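Putative NADH-flavin reductase (Streptococcus pneumoniae TIGR4, PDB 4R01) probably binds NAD(P)H in a Rossmann fold and may use it to reduce flavins. Local coordinates at residues Gly11-Ala16 with Ile182-Tyr187; Ile44-Phe49 with Lys53-Gly58; Glu82-Leu87 with Thr93-Val98. All coordinates share one frame; numbering follows the deposited sequence.

Contact 1 (Gly11-Ala16 with Ile182-Tyr187); sequences GQAGKA and ISYADY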
# COMPACT_ATOMS: atom_id res chain seq x y z
N GLY A 11 -21.30 8.92 -23.65
CA GLY A 11 -20.41 8.19 -22.78
C GLY A 11 -20.97 8.14 -21.37
O GLY A 11 -21.84 8.93 -21.02
N GLN A 12 -20.47 7.20 -20.57
CA GLN A 12 -20.99 7.02 -19.22
C GLN A 12 -20.74 8.25 -18.35
O GLN A 12 -21.61 8.68 -17.60
CB GLN A 12 -20.37 5.77 -18.58
CG GLN A 12 -20.84 4.47 -19.23
CD GLN A 12 -20.05 3.26 -18.78
OE1 GLN A 12 -20.41 2.58 -17.82
NE2 GLN A 12 -18.95 2.97 -19.48
N ALA A 13 -19.55 8.84 -18.48
CA ALA A 13 -19.22 10.04 -17.73
C ALA A 13 -19.96 11.24 -18.30
O ALA A 13 -20.45 12.10 -17.56
CB ALA A 13 -17.72 10.29 -17.74
N GLY A 14 -20.05 11.29 -19.63
CA GLY A 14 -20.70 12.39 -20.32
C GLY A 14 -22.15 12.59 -19.93
O GLY A 14 -22.56 13.71 -19.63
N LYS A 15 -22.93 11.52 -19.93
CA LYS A 15 -24.34 11.63 -19.61
C LYS A 15 -24.54 11.79 -18.11
O LYS A 15 -25.57 12.30 -17.67
CB LYS A 15 -25.12 10.41 -20.12
CG LYS A 15 -24.65 9.08 -19.58
CD LYS A 15 -25.25 7.94 -20.39
CE LYS A 15 -26.76 7.98 -20.38
NZ LYS A 15 -27.34 6.86 -21.18
N ALA A 16 -23.56 11.37 -17.33
CA ALA A 16 -23.58 11.62 -15.89
C ALA A 16 -23.55 13.12 -15.65
O ALA A 16 -24.32 13.65 -14.84
CB ALA A 16 -22.41 10.94 -15.20
N ILE A 182 -14.27 7.26 -6.32
CA ILE A 182 -15.44 8.11 -6.50
C ILE A 182 -16.35 7.56 -7.60
O ILE A 182 -15.89 6.95 -8.57
CB ILE A 182 -15.05 9.57 -6.82
CG1 ILE A 182 -16.23 10.52 -6.59
CG2 ILE A 182 -14.50 9.70 -8.24
CD1 ILE A 182 -15.89 11.98 -6.71
N SER A 183 -17.65 7.76 -7.44
CA SER A 183 -18.63 7.34 -8.44
C SER A 183 -18.72 8.38 -9.55
O SER A 183 -18.33 9.53 -9.35
CB SER A 183 -20.00 7.13 -7.80
OG SER A 183 -20.51 8.35 -7.30
N TYR A 184 -19.22 7.97 -10.71
CA TYR A 184 -19.44 8.91 -11.80
C TYR A 184 -20.44 9.98 -11.38
O TYR A 184 -20.28 11.15 -11.71
CB TYR A 184 -19.94 8.18 -13.06
CG TYR A 184 -18.83 7.59 -13.91
CD1 TYR A 184 -17.62 7.21 -13.35
CD2 TYR A 184 -19.00 7.43 -15.28
CE1 TYR A 184 -16.61 6.67 -14.13
CE2 TYR A 184 -17.99 6.90 -16.07
CZ TYR A 184 -16.80 6.52 -15.49
OH TYR A 184 -15.79 5.99 -16.26
N ALA A 185 -21.45 9.57 -10.61
CA ALA A 185 -22.47 10.50 -10.13
C ALA A 185 -21.88 11.58 -9.22
O ALA A 185 -22.10 12.77 -9.44
CB ALA A 185 -23.56 9.73 -9.39
N ASP A 186 -21.12 11.17 -8.20
CA ASP A 186 -20.50 12.12 -7.29
C ASP A 186 -19.49 13.02 -8.02
O ASP A 186 -19.35 14.20 -7.69
CB ASP A 186 -19.81 11.39 -6.13
CG ASP A 186 -20.80 10.90 -5.09
OD1 ASP A 186 -21.83 11.58 -4.88
OD2 ASP A 186 -20.55 9.84 -4.48
N TYR A 187 -18.80 12.46 -9.00
CA TYR A 187 -17.84 13.21 -9.81
C TYR A 187 -18.54 14.30 -10.61
O TYR A 187 -18.05 15.43 -10.69
CB TYR A 187 -17.09 12.26 -10.75
CG TYR A 187 -16.14 12.94 -11.71
CD1 TYR A 187 -14.82 13.20 -11.35
CD2 TYR A 187 -16.55 13.30 -12.99
CE1 TYR A 187 -13.95 13.81 -12.24
CE2 TYR A 187 -15.69 13.91 -13.88
CZ TYR A 187 -14.39 14.16 -13.50
OH TYR A 187 -13.53 14.77 -14.39
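Tyr-184, in the first turn of helix 184-196, presents the CD2-CE2 edge of its ring to the first turn of helix 12-24 and carries nearly all of this contact. The tight part is here. CE2 lies 3.5 Å from the backbone N of Ala-13 and 3.6 Å from CB of Gln-12, while the carbonyl carbon of Gln-12 meets the ring edge close to its plane. CB of Ala-13 adds an apolar touch on CE2 at 3.8 Å. With CG anti to its own carbonyl carbon (chi1 -84°), the tyrosine reaches across to the neighbouring helix. One turn further on the packing slackens: CB of Ala-16 approaches the tyrosine no closer than 4.1 Å, at Tyr-184 O. Beyond its CB, the side chain of Gln-12 extends toward the partly exposed rim. Ser-183 is the N-cap of helix 184-196, its OG accepting from Asp-186 N at 3.0 Å. In the second subunit, Asp-72 OD1 hydrogen-bonds with Tyr-184 OH and the backbone O of Asp-72 with Gln-12 NE2. The chemistry thus implies a division of labour: van der Waals packing joins the first Rossmann helix to the C-terminal part of the fold, and the polar ends of Tyr-184 and Gln-12 serve the subunit interface.

Contact 2 (Ile44-Phe49 with Lys53-Gly58); sequences IKKDLF and KDDLTG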
# COMPACT_ATOMS: atom_id res chain seq x y z
N ILE A 44 -26.12 18.11 -31.19
CA ILE A 44 -25.33 18.29 -32.38
C ILE A 44 -24.66 16.97 -32.72
O ILE A 44 -23.67 16.59 -32.10
CB ILE A 44 -24.26 19.39 -32.21
CG1 ILE A 44 -24.90 20.69 -31.72
CG2 ILE A 44 -23.50 19.61 -33.51
CD1 ILE A 44 -23.90 21.80 -31.47
N LYS A 45 -25.22 16.24 -33.68
CA LYS A 45 -24.60 15.00 -34.12
C LYS A 45 -23.51 15.32 -35.12
O LYS A 45 -23.78 15.64 -36.28
CB LYS A 45 -25.61 14.03 -34.72
CG LYS A 45 -24.98 12.72 -35.16
CD LYS A 45 -26.01 11.70 -35.62
CE LYS A 45 -26.96 11.33 -34.50
NZ LYS A 45 -27.90 10.26 -34.92
N LYS A 46 -22.27 15.25 -34.67
CA LYS A 46 -21.14 15.67 -35.47
C LYS A 46 -19.88 15.00 -34.94
O LYS A 46 -19.77 14.73 -33.75
CB LYS A 46 -21.01 17.19 -35.44
CG LYS A 46 -20.17 17.78 -36.56
CD LYS A 46 -20.21 19.30 -36.51
CE LYS A 46 -19.54 19.91 -37.72
NZ LYS A 46 -19.51 21.40 -37.66
N ASP A 47 -18.92 14.73 -35.83
CA ASP A 47 -17.65 14.19 -35.39
C ASP A 47 -16.88 15.28 -34.65
O ASP A 47 -16.83 16.42 -35.09
CB ASP A 47 -16.83 13.67 -36.57
CG ASP A 47 -15.55 12.98 -36.12
OD1 ASP A 47 -15.61 11.80 -35.74
OD2 ASP A 47 -14.48 13.63 -36.16
N LEU A 48 -16.31 14.90 -33.51
CA LEU A 48 -15.60 15.83 -32.64
C LEU A 48 -14.59 16.71 -33.38
O LEU A 48 -14.59 17.93 -33.22
CB LEU A 48 -14.88 15.05 -31.53
CG LEU A 48 -13.96 15.88 -30.64
CD1 LEU A 48 -14.75 16.96 -29.94
CD2 LEU A 48 -13.25 14.99 -29.63
N PHE A 49 -13.75 16.09 -34.20
CA PHE A 49 -12.67 16.80 -34.86
C PHE A 49 -13.13 17.53 -36.12
O PHE A 49 -12.31 18.02 -36.90
CB PHE A 49 -11.53 15.84 -35.19
CG PHE A 49 -10.94 15.18 -33.98
CD1 PHE A 49 -9.95 15.81 -33.25
CD2 PHE A 49 -11.39 13.94 -33.56
CE1 PHE A 49 -9.40 15.20 -32.13
CE2 PHE A 49 -10.85 13.33 -32.44
CZ PHE A 49 -9.86 13.97 -31.72
N LYS A 53 -15.71 26.80 -34.77
CA LYS A 53 -15.95 27.81 -33.75
C LYS A 53 -17.44 28.13 -33.65
O LYS A 53 -17.97 28.33 -32.56
CB LYS A 53 -15.16 29.09 -34.05
CG LYS A 53 -13.68 28.86 -34.26
CD LYS A 53 -12.93 30.18 -34.39
CE LYS A 53 -11.46 29.94 -34.69
NZ LYS A 53 -10.67 31.20 -34.67
N ASP A 54 -18.11 28.14 -34.80
CA ASP A 54 -19.54 28.42 -34.84
C ASP A 54 -20.36 27.34 -34.13
O ASP A 54 -21.51 27.57 -33.77
CB ASP A 54 -20.01 28.57 -36.29
CG ASP A 54 -19.54 29.87 -36.92
OD1 ASP A 54 -19.22 30.82 -36.16
OD2 ASP A 54 -19.50 29.96 -38.17
N ASP A 55 -19.76 26.17 -33.94
CA ASP A 55 -20.41 25.11 -33.17
C ASP A 55 -20.28 25.36 -31.67
O ASP A 55 -21.15 24.97 -30.90
CB ASP A 55 -19.81 23.75 -33.51
CG ASP A 55 -20.10 23.33 -34.94
OD1 ASP A 55 -21.19 23.67 -35.45
OD2 ASP A 55 -19.25 22.64 -35.54
N LEU A 56 -19.20 26.02 -31.26
CA LEU A 56 -18.93 26.20 -29.84
C LEU A 56 -19.17 27.62 -29.34
O LEU A 56 -18.96 27.91 -28.16
CB LEU A 56 -17.50 25.78 -29.52
CG LEU A 56 -17.19 24.30 -29.72
CD1 LEU A 56 -15.84 23.94 -29.09
CD2 LEU A 56 -18.30 23.43 -29.14
N THR A 57 -19.61 28.51 -30.23
CA THR A 57 -20.00 29.85 -29.82
C THR A 57 -21.34 29.80 -29.11
O THR A 57 -22.18 28.96 -29.41
CB THR A 57 -20.09 30.82 -31.01
OG1 THR A 57 -20.84 30.21 -32.07
CG2 THR A 57 -18.70 31.18 -31.52
N GLY A 58 -21.55 30.72 -28.16
CA GLY A 58 -22.79 30.77 -27.42
C GLY A 58 -22.86 29.76 -26.29
O GLY A 58 -23.92 29.23 -25.98
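Lys-46 and Asp-55 reach toward each other from opposite directions and meet in a salt bridge, the one polar link between residues 44-49 and 53-58. The lysine chain is extended throughout, with CG anti to the backbone N (chi1 -161°), and this straight arm delivers NZ to Asp-55 OD2. The modelled separation of NZ and OD2 is 2.5 Å, very short for such a pair, and its exact value is doubtful. OD1 of the same carboxylate stays 3.6 Å from NZ, making the grip one-sided. OD2 has a second donor, the backbone N of Thr-52 just ahead of the short helix 53-56, so one oxygen answers both a side chain and the main chain. Asp-47 is engaged differently: its OD2 accepts from Phe-49 N at 3.2 Å, an Asx turn in which the N-H approaches from above the carboxylate plane, 50° out of it. Within 53-56, a weakly bonded helix, Leu-56 N donates to Lys-53 O at 2.9 Å. Otherwise only a loose van der Waals approach crosses, CD1 of Ile-44 to the carbonyl O of Asp-55 at 4.2 Å, while strand 27-32 packs against the same isoleucine. Both charged residues are partly exposed, and OD2 is shared between the ammonium and Thr-52 N; the chemistry implies a charged tie between the residue just after strand 42-45, outermost within this chain, and the helical turn that follows.

Contact 3 (Glu82-Leu87 with Thr93-Val98); sequences ELFNQL and TRFLVV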
# COMPACT_ATOMS: atom_id res chain seq x y z
N GLU A 82 -5.66 20.22 -28.87
CA GLU A 82 -5.17 21.13 -29.89
C GLU A 82 -6.33 21.73 -30.68
O GLU A 82 -6.32 22.91 -31.01
CB GLU A 82 -4.22 20.40 -30.84
CG GLU A 82 -3.12 21.27 -31.42
CD GLU A 82 -2.03 21.57 -30.41
OE1 GLU A 82 -1.37 20.61 -29.95
OE2 GLU A 82 -1.83 22.76 -30.08
N LEU A 83 -7.34 20.90 -30.95
CA LEU A 83 -8.53 21.34 -31.67
C LEU A 83 -9.35 22.33 -30.85
O LEU A 83 -9.73 23.40 -31.34
CB LEU A 83 -9.40 20.14 -32.04
CG LEU A 83 -10.82 20.51 -32.48
CD1 LEU A 83 -10.83 21.13 -33.88
CD2 LEU A 83 -11.72 19.29 -32.43
N PHE A 84 -9.64 21.97 -29.60
CA PHE A 84 -10.46 22.81 -28.74
C PHE A 84 -9.80 24.15 -28.47
O PHE A 84 -10.47 25.17 -28.40
CB PHE A 84 -10.76 22.09 -27.43
CG PHE A 84 -11.93 21.15 -27.51
CD1 PHE A 84 -13.20 21.64 -27.77
CD2 PHE A 84 -11.76 19.79 -27.32
CE1 PHE A 84 -14.28 20.79 -27.85
CE2 PHE A 84 -12.84 18.93 -27.39
CZ PHE A 84 -14.10 19.44 -27.65
N ASN A 85 -8.48 24.14 -28.32
CA ASN A 85 -7.73 25.37 -28.15
C ASN A 85 -7.92 26.30 -29.34
O ASN A 85 -8.16 27.49 -29.18
CB ASN A 85 -6.24 25.07 -27.94
CG ASN A 85 -5.42 26.33 -27.73
OD1 ASN A 85 -5.53 26.99 -26.71
ND2 ASN A 85 -4.58 26.65 -28.71
N GLN A 86 -7.83 25.73 -30.53
CA GLN A 86 -8.04 26.46 -31.76
C GLN A 86 -9.40 27.09 -31.82
O GLN A 86 -9.56 28.12 -32.38
CB GLN A 86 -7.90 25.55 -32.96
CG GLN A 86 -6.49 25.35 -33.46
CD GLN A 86 -6.28 24.01 -34.14
OE1 GLN A 86 -7.23 23.29 -34.43
NE2 GLN A 86 -5.04 23.67 -34.40
N LEU A 87 -10.38 26.45 -31.20
CA LEU A 87 -11.77 26.88 -31.26
C LEU A 87 -12.15 27.85 -30.15
O LEU A 87 -12.99 28.73 -30.34
CB LEU A 87 -12.71 25.67 -31.21
CG LEU A 87 -12.57 24.64 -32.33
CD1 LEU A 87 -13.60 23.54 -32.17
CD2 LEU A 87 -12.72 25.32 -33.68
N THR A 93 -14.90 31.70 -22.84
CA THR A 93 -15.53 30.42 -22.54
C THR A 93 -14.62 29.47 -21.76
O THR A 93 -13.44 29.33 -22.07
CB THR A 93 -15.98 29.71 -23.84
OG1 THR A 93 -16.72 30.62 -24.65
CG2 THR A 93 -16.85 28.50 -23.52
N ARG A 94 -15.19 28.82 -20.75
CA ARG A 94 -14.46 27.83 -19.96
C ARG A 94 -14.43 26.48 -20.66
O ARG A 94 -15.41 26.07 -21.27
CB ARG A 94 -15.08 27.69 -18.57
CG ARG A 94 -14.85 28.88 -17.65
CD ARG A 94 -15.19 28.53 -16.21
NE ARG A 94 -14.36 27.46 -15.69
CZ ARG A 94 -14.48 26.95 -14.47
NH1 ARG A 94 -15.40 27.42 -13.64
NH2 ARG A 94 -13.68 25.96 -14.07
N PHE A 95 -13.30 25.79 -20.56
CA PHE A 95 -13.15 24.48 -21.17
C PHE A 95 -12.70 23.45 -20.14
O PHE A 95 -11.53 23.41 -19.76
CB PHE A 95 -12.16 24.55 -22.34
CG PHE A 95 -11.81 23.21 -22.92
CD1 PHE A 95 -12.78 22.40 -23.48
CD2 PHE A 95 -10.50 22.76 -22.91
CE1 PHE A 95 -12.46 21.17 -24.02
CE2 PHE A 95 -10.16 21.53 -23.44
CZ PHE A 95 -11.15 20.73 -24.00
N LEU A 96 -13.64 22.63 -19.69
CA LEU A 96 -13.36 21.61 -18.68
C LEU A 96 -13.10 20.26 -19.32
O LEU A 96 -13.76 19.89 -20.29
CB LEU A 96 -14.51 21.50 -17.68
CG LEU A 96 -14.50 22.45 -16.48
CD1 LEU A 96 -14.73 23.89 -16.91
CD2 LEU A 96 -15.53 22.02 -15.45
N VAL A 97 -12.14 19.53 -18.76
CA VAL A 97 -11.80 18.21 -19.27
C VAL A 97 -11.98 17.15 -18.20
O VAL A 97 -11.49 17.29 -17.08
CB VAL A 97 -10.34 18.15 -19.77
CG1 VAL A 97 -10.02 16.76 -20.30
CG2 VAL A 97 -10.10 19.20 -20.84
N VAL A 98 -12.71 16.09 -18.53
CA VAL A 98 -12.76 14.91 -17.68
C VAL A 98 -11.45 14.15 -17.85
O VAL A 98 -11.23 13.51 -18.88
CB VAL A 98 -13.94 13.99 -18.02
CG1 VAL A 98 -13.91 12.75 -17.15
CG2 VAL A 98 -15.25 14.75 -17.86
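Phe-84 of helix 76-88 and Phe-95 of strand 94-98 make the whole of this buried contact, ring against ring. The aromatic component comes first. The two centroids are 4.7 Å apart and the planes are inclined at 32°, an oblique pairing that is neither a true stack nor an edge-to-face arrangement. Contact is concentrated at the far end of Phe-95, whose CE1 lies over one face of Phe-84, displaced toward the rim, and comes within 3.5 Å of its CG. The neighbouring CZ approaches CD2 of Phe-84 equally closely. A CH-pi interaction accompanies the ring pair: the CB of Phe-84 stands over a face of Phe-95, 4.0 Å from the ring centroid and 24° off the normal. One side chain thus offers Phe-95 both its CB, over the face, and its ring. With CG anti to the backbone N (chi1 172°), Phe-95 is turned toward the helix, where its side chain crosses that of Phe-84 at about a right angle.

The surrounding fold encloses the pair. Val-62 and Ser-64 of strand 61-64 touch Phe-84, and Ser-64 also meets Phe-95; Leu-48 reaches Phe-84 from a loop. Main-chain hydrogen bonding is a separate kind, holding strand 94-98 between its neighbours, with Phe-95 pairing to Asn-145 and Thr-147 and Arg-94 to Asp-60 and Val-62. A helix that packs on the sheet and connects two adjacent parallel strands, here 76-88 between 61-64 and 94-98 in the chain, is the beta-alpha-beta crossover from which the Rossmann fold is built.

Overall arrangement
Taken together, the contacts illustrate how chemistry follows place in a Rossmann fold. Contact 3 is fully buried and purely aromatic and apolar; contact 2 lies at the surface, its centre about 18 Å from the centre of the chain, and relies on charge; contact 1 is intermediate, partly buried, with its polar ends engaged by a second subunit. Contacts 2 and 3 adjoin the same sheet and touch through packing, Leu-48 meeting Leu-83 and Phe-84, and Lys-53 meeting Gln-86 and Leu-87. Contact 1 brings together regions far apart in sequence, on the opposite side of the chain's centre from contact 3, yet Tyr-187 packs against Val-98. Contacts 1 and 2 do not touch.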